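Quinone oxidoreductase (Coxiella burnetii, PDB 3TQH) binds NADPH and probably uses it to reduce quinones, as a member of the medium-chain dehydrogenase/reductase family with a Rossmann-type nucleotide-binding domain. Local coordinates at residues L168-A173 and V180-S185; L142-Q147 and A218-V223; A173-T178 and D285-E290. All blocks are in the same frame, centred on the assembly; numbering follows the deposited sequence.

Contact 1 of 3, residues L168-A173 and V180-S185; sequences LAIQLA and VITTAS. With NDP (NADPH dihydro-nicotinamide-adenine-dinucleotide phosphate), chain B.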
loop_
_atom_site.group_PDB
_atom_site.type_symbol
_atom_site.label_atom_id
_atom_site.label_comp_id
_atom_site.label_asym_id
_atom_site.label_seq_id
_atom_site.Cartn_x
_atom_site.Cartn_y
_atom_site.Cartn_z
ATOM N N LEU A 168 -1.864 -9.375 -1.832
ATOM C CA LEU A 168 -3.165 -9.284 -1.177
ATOM C C LEU A 168 -4.290 -9.359 -2.209
ATOM O O LEU A 168 -5.272 -10.085 -2.010
ATOM C CB LEU A 168 -3.271 -7.998 -0.352
ATOM C CG LEU A 168 -2.373 -7.952 0.894
ATOM C CD1 LEU A 168 -2.482 -6.614 1.626
ATOM C CD2 LEU A 168 -2.703 -9.096 1.845
ATOM N N ALA A 169 -4.133 -8.607 -3.302
ATOM C CA ALA A 169 -5.111 -8.564 -4.391
ATOM C C ALA A 169 -5.356 -9.950 -4.966
ATOM O O ALA A 169 -6.497 -10.346 -5.188
ATOM C CB ALA A 169 -4.643 -7.610 -5.492
ATOM N N ILE A 170 -4.278 -10.688 -5.197
ATOM C CA ILE A 170 -4.384 -12.071 -5.655
ATOM C C ILE A 170 -5.240 -12.920 -4.722
ATOM O O ILE A 170 -6.095 -13.679 -5.174
ATOM C CB ILE A 170 -3.000 -12.738 -5.780
ATOM C CG1 ILE A 170 -2.250 -12.159 -6.985
ATOM C CG2 ILE A 170 -3.155 -14.269 -5.894
ATOM C CD1 ILE A 170 -0.815 -12.630 -7.096
ATOM N N GLN A 171 -5.006 -12.798 -3.424
ATOM C CA GLN A 171 -5.755 -13.596 -2.454
ATOM C C GLN A 171 -7.209 -13.157 -2.428
ATOM O O GLN A 171 -8.111 -13.992 -2.426
ATOM C CB GLN A 171 -5.163 -13.461 -1.065
ATOM C CG GLN A 171 -3.790 -14.026 -0.936
ATOM C CD GLN A 171 -3.199 -13.726 0.414
ATOM O OE1 GLN A 171 -3.500 -14.413 1.384
ATOM N NE2 GLN A 171 -2.359 -12.692 0.491
ATOM N N LEU A 172 -7.424 -11.844 -2.410
ATOM C CA LEU A 172 -8.771 -11.291 -2.425
ATOM C C LEU A 172 -9.523 -11.649 -3.705
ATOM O O LEU A 172 -10.709 -11.968 -3.649
ATOM C CB LEU A 172 -8.744 -9.776 -2.208
ATOM C CG LEU A 172 -8.376 -9.346 -0.778
ATOM C CD1 LEU A 172 -8.124 -7.836 -0.698
ATOM C CD2 LEU A 172 -9.444 -9.779 0.224
ATOM N N ALA A 173 -8.834 -11.626 -4.843
ATOM C CA ALA A 173 -9.449 -11.994 -6.128
ATOM C C ALA A 173 -9.836 -13.473 -6.179
ATOM O O ALA A 173 -10.866 -13.823 -6.746
ATOM C CB ALA A 173 -8.514 -11.665 -7.278
ATOM N N VAL A 180 -7.295 -15.924 -11.695
ATOM C CA VAL A 180 -6.261 -14.918 -11.478
ATOM C C VAL A 180 -5.016 -15.232 -12.299
ATOM O O VAL A 180 -4.403 -16.291 -12.139
ATOM C CB VAL A 180 -5.886 -14.792 -9.982
ATOM C CG1 VAL A 180 -4.624 -13.945 -9.798
ATOM C CG2 VAL A 180 -7.038 -14.177 -9.205
ATOM N N ILE A 181 -4.676 -14.300 -13.186
ATOM C CA ILE A 181 -3.431 -14.315 -13.941
ATOM C C ILE A 181 -2.562 -13.227 -13.331
ATOM O O ILE A 181 -3.070 -12.173 -12.945
ATOM C CB ILE A 181 -3.655 -13.982 -15.443
ATOM C CG1 ILE A 181 -4.773 -14.843 -16.040
ATOM C CG2 ILE A 181 -2.368 -14.172 -16.228
ATOM C CD1 ILE A 181 -5.114 -14.509 -17.503
ATOM N N THR A 182 -1.259 -13.458 -13.240
ATOM C CA THR A 182 -0.377 -12.433 -12.690
ATOM C C THR A 182 0.989 -12.451 -13.339
ATOM O O THR A 182 1.365 -13.436 -13.963
ATOM C CB THR A 182 -0.213 -12.586 -11.156
ATOM O OG1 THR A 182 0.541 -11.478 -10.646
ATOM C CG2 THR A 182 0.501 -13.894 -10.806
ATOM N N THR A 183 1.726 -11.355 -13.175
ATOM C CA THR A 183 3.096 -11.254 -13.675
ATOM C C THR A 183 4.093 -11.161 -12.520
ATOM O O THR A 183 3.911 -10.370 -11.597
ATOM C CB THR A 183 3.276 -10.045 -14.621
ATOM O OG1 THR A 183 2.742 -8.866 -14.011
ATOM C CG2 THR A 183 2.563 -10.289 -15.946
ATOM N N ALA A 184 5.144 -11.977 -12.586
ATOM C CA ALA A 184 6.207 -11.962 -11.590
ATOM C C ALA A 184 7.470 -12.666 -12.102
ATOM O O ALA A 184 7.445 -13.336 -13.132
ATOM C CB ALA A 184 5.722 -12.620 -10.325
ATOM N N SER A 185 8.571 -12.507 -11.372
ATOM C CA SER A 185 9.795 -13.281 -11.622
ATOM C C SER A 185 9.546 -14.776 -11.445
ATOM O O SER A 185 8.652 -15.174 -10.702
ATOM C CB SER A 185 10.909 -12.859 -10.657
ATOM O OG SER A 185 11.280 -11.514 -10.881
HETATM P PA NDP B . 5.834 -2.994 -4.445
HETATM O O1A NDP B . 7.143 -2.315 -4.376
HETATM O O2A NDP B . 5.528 -3.709 -3.191
HETATM O O5B NDP B . 5.818 -4.046 -5.659
HETATM C C5B NDP B . 6.971 -4.828 -5.905
HETATM C C4B NDP B . 6.639 -5.943 -6.885
HETATM O O4B NDP B . 6.588 -5.413 -8.194
HETATM C C3B NDP B . 7.665 -7.068 -6.923
HETATM O O3B NDP B . 7.127 -8.222 -6.313
HETATM C C2B NDP B . 7.965 -7.290 -8.402
HETATM O O2B NDP B . 7.844 -8.640 -8.791
HETATM C C1B NDP B . 6.912 -6.444 -9.098
HETATM N N9A NDP B . 7.344 -5.846 -10.370
HETATM C C8A NDP B . 8.342 -4.921 -10.552
HETATM N N7A NDP B . 8.405 -4.609 -11.863
HETATM C C5A NDP B . 7.463 -5.318 -12.518
HETATM C C6A NDP B . 7.115 -5.373 -13.860
HETATM N N6A NDP B . 7.768 -4.630 -14.738
HETATM N N1A NDP B . 6.097 -6.206 -14.266
HETATM C C2A NDP B . 5.426 -6.977 -13.327
HETATM N N3A NDP B . 5.768 -6.917 -11.987
HETATM C C4A NDP B . 6.781 -6.098 -11.592
HETATM O O3 NDP B . 4.672 -1.945 -4.822
HETATM P PN NDP B . 3.173 -1.900 -4.223
HETATM O O1N NDP B . 3.223 -1.392 -2.836
HETATM O O2N NDP B . 2.432 -3.140 -4.498
HETATM O O5D NDP B . 2.561 -0.735 -5.146
HETATM C C5D NDP B . 2.590 -0.809 -6.558
HETATM C C4D NDP B . 2.335 0.572 -7.152
HETATM O O4D NDP B . 1.057 1.041 -6.767
HETATM C C3D NDP B . 3.359 1.587 -6.665
HETATM O O3D NDP B . 3.808 2.360 -7.754
HETATM C C2D NDP B . 2.603 2.421 -5.652
HETATM O O2D NDP B . 3.096 3.746 -5.559
HETATM C C1D NDP B . 1.168 2.328 -6.179
HETATM N N1N NDP B . 0.108 2.515 -5.161
HETATM C C2N NDP B . -0.890 3.416 -5.438
HETATM C C3N NDP B . -1.901 3.708 -4.525
HETATM C C7N NDP B . -2.985 4.696 -4.844
HETATM O O7N NDP B . -3.970 4.956 -3.868
HETATM N N7N NDP B . -2.992 5.310 -6.026
HETATM C C4N NDP B . -1.880 3.006 -3.197
HETATM C C5N NDP B . -0.773 2.028 -2.960
HETATM C C6N NDP B . 0.168 1.831 -3.967
HETATM P P2B NDP B . 9.140 -9.520 -9.169
HETATM O O1X NDP B . 8.721 -10.966 -9.248
HETATM O O2X NDP B . 10.196 -9.374 -8.100
HETATM O O3X NDP B . 9.721 -9.110 -10.495
#

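Contact 2 of 3, residues L142-Q147 and A218-V223; sequences LQALNQ and AVIDLV. With NDP (NADPH dihydro-nicotinamide-adenine-dinucleotide phosphate), chain B.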
loop_
_atom_site.group_PDB
_atom_site.type_symbol
_atom_site.label_atom_id
_atom_site.label_comp_id
_atom_site.label_asym_id
_atom_site.label_seq_id
_atom_site.Cartn_x
_atom_site.Cartn_y
_atom_site.Cartn_z
ATOM N N LEU A 142 -8.226 -4.073 -2.266
ATOM C CA LEU A 142 -9.677 -4.260 -2.222
ATOM C C LEU A 142 -10.420 -3.261 -3.106
ATOM O O LEU A 142 -11.292 -3.633 -3.893
ATOM C CB LEU A 142 -10.177 -4.142 -0.780
ATOM C CG LEU A 142 -11.622 -4.545 -0.482
ATOM C CD1 LEU A 142 -11.931 -5.965 -0.992
ATOM C CD2 LEU A 142 -11.894 -4.429 1.016
ATOM N N GLN A 143 -10.066 -1.989 -2.975
ATOM C CA GLN A 143 -10.737 -0.928 -3.716
ATOM C C GLN A 143 -10.458 -0.989 -5.217
ATOM O O GLN A 143 -11.292 -0.572 -6.016
ATOM C CB GLN A 143 -10.370 0.431 -3.133
ATOM C CG GLN A 143 -10.949 0.640 -1.734
ATOM C CD GLN A 143 -10.372 1.845 -1.015
ATOM O OE1 GLN A 143 -9.671 2.664 -1.607
ATOM N NE2 GLN A 143 -10.672 1.959 0.267
ATOM N N ALA A 144 -9.307 -1.541 -5.598
ATOM C CA ALA A 144 -9.003 -1.778 -7.007
ATOM C C ALA A 144 -9.901 -2.878 -7.563
ATOM O O ALA A 144 -10.498 -2.724 -8.632
ATOM C CB ALA A 144 -7.545 -2.144 -7.190
ATOM N N LEU A 145 -10.012 -3.981 -6.828
ATOM C CA LEU A 145 -10.890 -5.075 -7.233
ATOM C C LEU A 145 -12.349 -4.626 -7.316
ATOM O O LEU A 145 -13.061 -5.040 -8.233
ATOM C CB LEU A 145 -10.728 -6.287 -6.298
ATOM C CG LEU A 145 -9.400 -7.041 -6.463
ATOM C CD1 LEU A 145 -9.199 -8.092 -5.377
ATOM C CD2 LEU A 145 -9.304 -7.698 -7.857
ATOM N N ASN A 146 -12.780 -3.780 -6.371
ATOM C CA ASN A 146 -14.141 -3.211 -6.376
ATOM C C ASN A 146 -14.378 -2.253 -7.545
ATOM O O ASN A 146 -15.431 -2.280 -8.164
ATOM C CB ASN A 146 -14.447 -2.461 -5.074
ATOM C CG ASN A 146 -14.676 -3.385 -3.877
ATOM O OD1 ASN A 146 -14.742 -4.613 -4.002
ATOM N ND2 ASN A 146 -14.800 -2.781 -2.701
ATOM N N GLN A 147 -13.410 -1.392 -7.835
ATOM C CA GLN A 147 -13.512 -0.506 -9.002
ATOM C C GLN A 147 -13.688 -1.317 -10.304
ATOM O O GLN A 147 -14.450 -0.925 -11.192
ATOM C CB GLN A 147 -12.284 0.408 -9.090
ATOM C CG GLN A 147 -12.296 1.384 -10.260
ATOM C CD GLN A 147 -13.379 2.444 -10.140
ATOM O OE1 GLN A 147 -14.454 2.334 -10.745
ATOM N NE2 GLN A 147 -13.103 3.478 -9.352
ATOM N N ALA A 218 -10.679 -7.885 -16.285
ATOM C CA ALA A 218 -10.097 -6.758 -15.569
ATOM C C ALA A 218 -8.590 -6.891 -15.476
ATOM O O ALA A 218 -8.068 -7.987 -15.329
ATOM C CB ALA A 218 -10.699 -6.636 -14.178
ATOM N N VAL A 219 -7.905 -5.761 -15.589
ATOM C CA VAL A 219 -6.485 -5.682 -15.334
ATOM C C VAL A 219 -6.295 -4.789 -14.121
ATOM O O VAL A 219 -6.680 -3.627 -14.160
ATOM C CB VAL A 219 -5.733 -5.058 -16.526
ATOM C CG1 VAL A 219 -4.263 -4.792 -16.157
ATOM C CG2 VAL A 219 -5.860 -5.948 -17.787
ATOM N N ILE A 220 -5.737 -5.338 -13.040
ATOM C CA ILE A 220 -5.293 -4.528 -11.915
ATOM C C ILE A 220 -3.834 -4.191 -12.178
ATOM O O ILE A 220 -2.934 -4.986 -11.891
ATOM C CB ILE A 220 -5.441 -5.241 -10.557
ATOM C CG1 ILE A 220 -6.854 -5.834 -10.391
ATOM C CG2 ILE A 220 -5.147 -4.267 -9.428
ATOM C CD1 ILE A 220 -7.988 -4.834 -10.620
ATOM N N ASP A 221 -3.613 -3.018 -12.761
ATOM C CA ASP A 221 -2.283 -2.608 -13.189
ATOM C C ASP A 221 -1.563 -1.905 -12.039
ATOM O O ASP A 221 -1.871 -0.754 -11.707
ATOM C CB ASP A 221 -2.372 -1.687 -14.408
ATOM C CG ASP A 221 -1.063 -0.996 -14.709
ATOM O OD1 ASP A 221 -0.002 -1.632 -14.526
ATOM O OD2 ASP A 221 -1.086 0.184 -15.128
ATOM N N LEU A 222 -0.610 -2.607 -11.435
ATOM C CA LEU A 222 0.154 -2.068 -10.319
ATOM C C LEU A 222 1.557 -1.619 -10.729
ATOM O O LEU A 222 2.369 -1.302 -9.870
ATOM C CB LEU A 222 0.221 -3.102 -9.195
ATOM C CG LEU A 222 -1.146 -3.476 -8.604
ATOM C CD1 LEU A 222 -1.051 -4.759 -7.803
ATOM C CD2 LEU A 222 -1.691 -2.327 -7.747
ATOM N N VAL A 223 1.830 -1.579 -12.038
ATOM C CA VAL A 223 3.126 -1.094 -12.560
ATOM C C VAL A 223 2.979 0.245 -13.290
ATOM O O VAL A 223 3.800 1.139 -13.122
ATOM C CB VAL A 223 3.786 -2.126 -13.508
ATOM C CG1 VAL A 223 5.124 -1.600 -14.035
ATOM C CG2 VAL A 223 3.971 -3.453 -12.789
HETATM P PA NDP B . 5.834 -2.994 -4.445
HETATM O O1A NDP B . 7.143 -2.315 -4.376
HETATM O O2A NDP B . 5.528 -3.709 -3.191
HETATM O O5B NDP B . 5.818 -4.046 -5.659
HETATM C C5B NDP B . 6.971 -4.828 -5.905
HETATM C C4B NDP B . 6.639 -5.943 -6.885
HETATM O O4B NDP B . 6.588 -5.413 -8.194
HETATM C C3B NDP B . 7.665 -7.068 -6.923
HETATM O O3B NDP B . 7.127 -8.222 -6.313
HETATM C C2B NDP B . 7.965 -7.290 -8.402
HETATM O O2B NDP B . 7.844 -8.640 -8.791
HETATM C C1B NDP B . 6.912 -6.444 -9.098
HETATM N N9A NDP B . 7.344 -5.846 -10.370
HETATM C C8A NDP B . 8.342 -4.921 -10.552
HETATM N N7A NDP B . 8.405 -4.609 -11.863
HETATM C C5A NDP B . 7.463 -5.318 -12.518
HETATM C C6A NDP B . 7.115 -5.373 -13.860
HETATM N N6A NDP B . 7.768 -4.630 -14.738
HETATM N N1A NDP B . 6.097 -6.206 -14.266
HETATM C C2A NDP B . 5.426 -6.977 -13.327
HETATM N N3A NDP B . 5.768 -6.917 -11.987
HETATM C C4A NDP B . 6.781 -6.098 -11.592
HETATM O O3 NDP B . 4.672 -1.945 -4.822
HETATM P PN NDP B . 3.173 -1.900 -4.223
HETATM O O1N NDP B . 3.223 -1.392 -2.836
HETATM O O2N NDP B . 2.432 -3.140 -4.498
HETATM O O5D NDP B . 2.561 -0.735 -5.146
HETATM C C5D NDP B . 2.590 -0.809 -6.558
HETATM C C4D NDP B . 2.335 0.572 -7.152
HETATM O O4D NDP B . 1.057 1.041 -6.767
HETATM C C3D NDP B . 3.359 1.587 -6.665
HETATM O O3D NDP B . 3.808 2.360 -7.754
HETATM C C2D NDP B . 2.603 2.421 -5.652
HETATM O O2D NDP B . 3.096 3.746 -5.559
HETATM C C1D NDP B . 1.168 2.328 -6.179
HETATM N N1N NDP B . 0.108 2.515 -5.161
HETATM C C2N NDP B . -0.890 3.416 -5.438
HETATM C C3N NDP B . -1.901 3.708 -4.525
HETATM C C7N NDP B . -2.985 4.696 -4.844
HETATM O O7N NDP B . -3.970 4.956 -3.868
HETATM N N7N NDP B . -2.992 5.310 -6.026
HETATM C C4N NDP B . -1.880 3.006 -3.197
HETATM C C5N NDP B . -0.773 2.028 -2.960
HETATM C C6N NDP B . 0.168 1.831 -3.967
HETATM P P2B NDP B . 9.140 -9.520 -9.169
HETATM O O1X NDP B . 8.721 -10.966 -9.248
HETATM O O2X NDP B . 10.196 -9.374 -8.100
HETATM O O3X NDP B . 9.721 -9.110 -10.495
#

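Contact 3 of 3, residues A173-T178 and D285-E290; sequences AKQKGT and DKLRIE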
loop_
_atom_site.group_PDB
_atom_site.type_symbol
_atom_site.label_atom_id
_atom_site.label_comp_id
_atom_site.label_asym_id
_atom_site.label_seq_id
_atom_site.Cartn_x
_atom_site.Cartn_y
_atom_site.Cartn_z
ATOM N N ALA A 173 -8.834 -11.626 -4.843
ATOM C CA ALA A 173 -9.449 -11.994 -6.128
ATOM C C ALA A 173 -9.836 -13.473 -6.179
ATOM O O ALA A 173 -10.866 -13.823 -6.746
ATOM C CB ALA A 173 -8.514 -11.665 -7.278
ATOM N N LYS A 174 -9.001 -14.330 -5.595
ATOM C CA LYS A 174 -9.277 -15.759 -5.506
ATOM C C LYS A 174 -10.510 -16.009 -4.643
ATOM O O LYS A 174 -11.372 -16.826 -4.997
ATOM C CB LYS A 174 -8.064 -16.499 -4.927
ATOM C CG LYS A 174 -8.234 -18.014 -4.766
ATOM C CD LYS A 174 -8.100 -18.750 -6.090
ATOM C CE LYS A 174 -8.329 -20.247 -5.904
ATOM N NZ LYS A 174 -8.351 -20.988 -7.202
ATOM N N GLN A 175 -10.601 -15.293 -3.525
ATOM C CA GLN A 175 -11.761 -15.394 -2.630
ATOM C C GLN A 175 -13.060 -14.891 -3.276
ATOM O O GLN A 175 -14.141 -15.295 -2.862
ATOM C CB GLN A 175 -11.502 -14.644 -1.317
ATOM C CG GLN A 175 -10.453 -15.293 -0.418
ATOM C CD GLN A 175 -10.038 -14.399 0.749
ATOM O OE1 GLN A 175 -10.857 -13.654 1.300
ATOM N NE2 GLN A 175 -8.763 -14.475 1.130
ATOM N N LYS A 176 -12.953 -14.018 -4.278
ATOM C CA LYS A 176 -14.125 -13.565 -5.038
ATOM C C LYS A 176 -14.577 -14.603 -6.068
ATOM O O LYS A 176 -15.663 -14.477 -6.634
ATOM C CB LYS A 176 -13.844 -12.244 -5.755
ATOM C CG LYS A 176 -13.625 -11.051 -4.840
ATOM C CD LYS A 176 -14.935 -10.381 -4.431
ATOM C CE LYS A 176 -14.668 -9.030 -3.718
ATOM N NZ LYS A 176 -14.037 -8.007 -4.621
ATOM N N GLY A 177 -13.744 -15.611 -6.322
ATOM C CA GLY A 177 -14.077 -16.680 -7.262
ATOM C C GLY A 177 -13.611 -16.407 -8.680
ATOM O O GLY A 177 -14.160 -16.950 -9.626
ATOM N N THR A 178 -12.582 -15.581 -8.830
ATOM C CA THR A 178 -12.091 -15.207 -10.152
ATOM C C THR A 178 -10.878 -16.034 -10.562
ATOM O O THR A 178 -10.150 -16.550 -9.715
ATOM C CB THR A 178 -11.733 -13.714 -10.212
ATOM O OG1 THR A 178 -10.576 -13.458 -9.410
ATOM C CG2 THR A 178 -12.894 -12.878 -9.714
ATOM N N ASP A 285 -6.766 -16.231 9.769
ATOM C CA ASP A 285 -5.888 -16.938 8.822
ATOM C C ASP A 285 -6.555 -17.176 7.453
ATOM O O ASP A 285 -6.317 -18.198 6.805
ATOM C CB ASP A 285 -5.369 -18.262 9.428
ATOM C CG ASP A 285 -4.334 -18.052 10.553
ATOM O OD1 ASP A 285 -3.869 -16.912 10.773
ATOM O OD2 ASP A 285 -3.968 -19.048 11.220
ATOM N N LYS A 286 -7.383 -16.225 7.022
ATOM C CA LYS A 286 -8.063 -16.294 5.721
ATOM C C LYS A 286 -7.410 -15.380 4.686
ATOM O O LYS A 286 -7.725 -15.448 3.498
ATOM C CB LYS A 286 -9.544 -15.929 5.870
ATOM C CG LYS A 286 -10.348 -16.924 6.713
ATOM C CD LYS A 286 -11.840 -16.581 6.753
ATOM C CE LYS A 286 -12.582 -17.055 5.495
ATOM N NZ LYS A 286 -12.957 -18.510 5.531
ATOM N N LEU A 287 -6.516 -14.513 5.151
ATOM C CA LEU A 287 -5.733 -13.640 4.287
ATOM C C LEU A 287 -4.346 -13.515 4.914
ATOM O O LEU A 287 -4.225 -13.191 6.095
ATOM C CB LEU A 287 -6.413 -12.272 4.163
ATOM C CG LEU A 287 -5.742 -11.174 3.324
ATOM C CD1 LEU A 287 -5.567 -11.590 1.862
ATOM C CD2 LEU A 287 -6.553 -9.872 3.424
ATOM N N ARG A 288 -3.307 -13.793 4.136
ATOM C CA ARG A 288 -1.935 -13.715 4.633
ATOM C C ARG A 288 -1.323 -12.380 4.274
ATOM O O ARG A 288 -1.401 -11.959 3.118
ATOM C CB ARG A 288 -1.065 -14.808 4.022
ATOM C CG ARG A 288 0.329 -14.832 4.617
ATOM C CD ARG A 288 1.337 -15.570 3.768
ATOM N NE ARG A 288 2.685 -15.349 4.283
ATOM C CZ ARG A 288 3.169 -15.874 5.410
ATOM N NH1 ARG A 288 2.429 -16.681 6.166
ATOM N NH2 ARG A 288 4.412 -15.593 5.783
ATOM N N ILE A 289 -0.717 -11.728 5.266
ATOM C CA ILE A 289 0.147 -10.579 5.031
ATOM C C ILE A 289 1.583 -11.074 5.107
ATOM O O ILE A 289 2.064 -11.457 6.177
ATOM C CB ILE A 289 -0.040 -9.456 6.071
ATOM C CG1 ILE A 289 -1.518 -9.143 6.276
ATOM C CG2 ILE A 289 0.702 -8.201 5.617
ATOM C CD1 ILE A 289 -1.761 -7.964 7.176
ATOM N N GLU A 290 2.249 -11.086 3.960
ATOM C CA GLU A 290 3.635 -11.495 3.858
ATOM C C GLU A 290 4.528 -10.335 4.262
ATOM O O GLU A 290 4.618 -9.338 3.556
ATOM C CB GLU A 290 3.948 -11.923 2.419
ATOM C CG GLU A 290 5.411 -12.253 2.143
ATOM C CD GLU A 290 5.921 -13.432 2.946
ATOM O OE1 GLU A 290 5.106 -14.302 3.325
ATOM O OE2 GLU A 290 7.146 -13.490 3.189
#

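Contact 1 of 3, residues L168-A173 and V180-S185
Ile170 of helix 164-175 lies across Val180 and Thr182 of strand 179-184, at roughly a right angle to both side chains, and its branches divide the work. At CB the chain forks. CG2 brushes Val180 CG1, and CG1, set beside the backbone N (chi1 -72°), approaches that same methyl at 4.1 Å. The extended tip, CD1, runs on to Thr182, where it lies 4.0 Å from OG1 and also touches CB and CG2. That hydroxyl is hydrogen-bonded to Ile158 O, so it meets the isoleucine by packing alone. One turn further along the helix, Ala173 CB presses on the other branch of the valine, Val180 CG2, at 3.5 Å. Helix and strand run antiparallel (169°), their axes 9.4 Å apart, as expected in the beta-alpha-beta crossover formed with strand 155-158, the opening unit of a Rossmann fold. Beyond the strand, Ser185 meets NADPH: its N donates an almost straight hydrogen bond (169°) to O1X of the 2'-phosphate at 2.6 Å, while Ser185 OG bonds O3X at 2.9 Å. No hydrogen bond crosses between the two segments, which implies that apolar packing joins helix to strand, while the residue just past the strand bonds the cofactor.

Contact 2 of 3, residues L142-Q147 and A218-V223
Ile220 meets Ala144 and Leu145 of helix 135-147, and it is through this one residue that strand 216-221 touches the helix segment. The strand enters with Ala218 and Val219, whose backbones pair with strands 155-158 and 239-243. Next comes Ile220, pointing at the helix with all three outer carbons in use. CG2 faces Ala144 CB at 3.9 Å; CG1 meets Leu145 CD2 at 4.0 Å, the two side chains crossing at about a right angle; CD1, turned back by a chi2 of -53°, rests 3.8 Å from the carbonyl O of Ala144. Asp221 follows and opens an Asx turn: its OD1 accepts from Val223 N at 3.1 Å, met from above the carboxylate plane, and also from Gly224 N, while OD2 is hydrogen-bonded to Ser243 OG. This helps hold the carboxylate in place as the strand turns into loop. Leu222 O then lies 3.3 Å from C4D of the nicotinamide ribose, and Val223 CG2 packs 3.8 Å from N1A of the adenine, so the loop lines the NADPH pocket. The strand thus runs between 155-158 and 239-243 in the parallel sheet, with helix 135-147 packed on it through Ile220 and leaning through Leu145 on Leu172 and Ala173 of helix 164-175.

Contact 3 of 3, residues A173-T178 and D285-E290
Gln175 reaches from the last turn of helix 164-175 toward Lys286 and Leu287, in the loop between helix 272-283 and strand 291-295. The helix closes in a Schellman motif, and its residues show how such an end is built. Ala173 supplies the carbonyl O that receives Thr178 N at 3.2 Å. Lys174 O accepts from Gly177 N at 3.0 Å. Gln175 is the residue that crosses to the loop: CG sits beside the backbone N (chi1 -69°) and the chain stays extended beyond it, carrying NE2 to 2.8 Å from Lys286 O, although the angle is too poor for a hydrogen bond. The same nitrogen passes 4.4 Å from Leu287 CD1, and Leu281 of helix 272-283 lies against the glutamine as well. Helix 272-283 likewise ends in a Schellman motif, with Asp285 in the position that Gly177 holds here. Gly177 takes the positive phi of 92° that leads the chain out of the helix, a backbone shape suited to a residue without a side chain. Just past the helix, Thr178 OG1 gives Ala173 O a second bond, 2.7 Å long, from above its carbonyl plane and from the same face as Thr178 N.

In these three contacts the more buried pairs are the more apolar. Contacts 1 and 2 are buried, each packing a helix on the same parallel sheet, and in both the chain leaving the strand enters the NADPH pocket. Contact 3 is partly exposed, joins a helix end to a loop and brings a glutamine amide near a loop carbonyl, with no hydrogen bond formed across. Helix 164-175 serves contacts 1 and 3, which share Ala173. It also touches the helix of contact 2, where Leu145 CD1 packs on Ala169 O. A probable hydrogen bond from Arg288 N to Gln171 OE1 ties the loop of 285-290 to the helix segment 168-173, on the side turned away from strand 179-184.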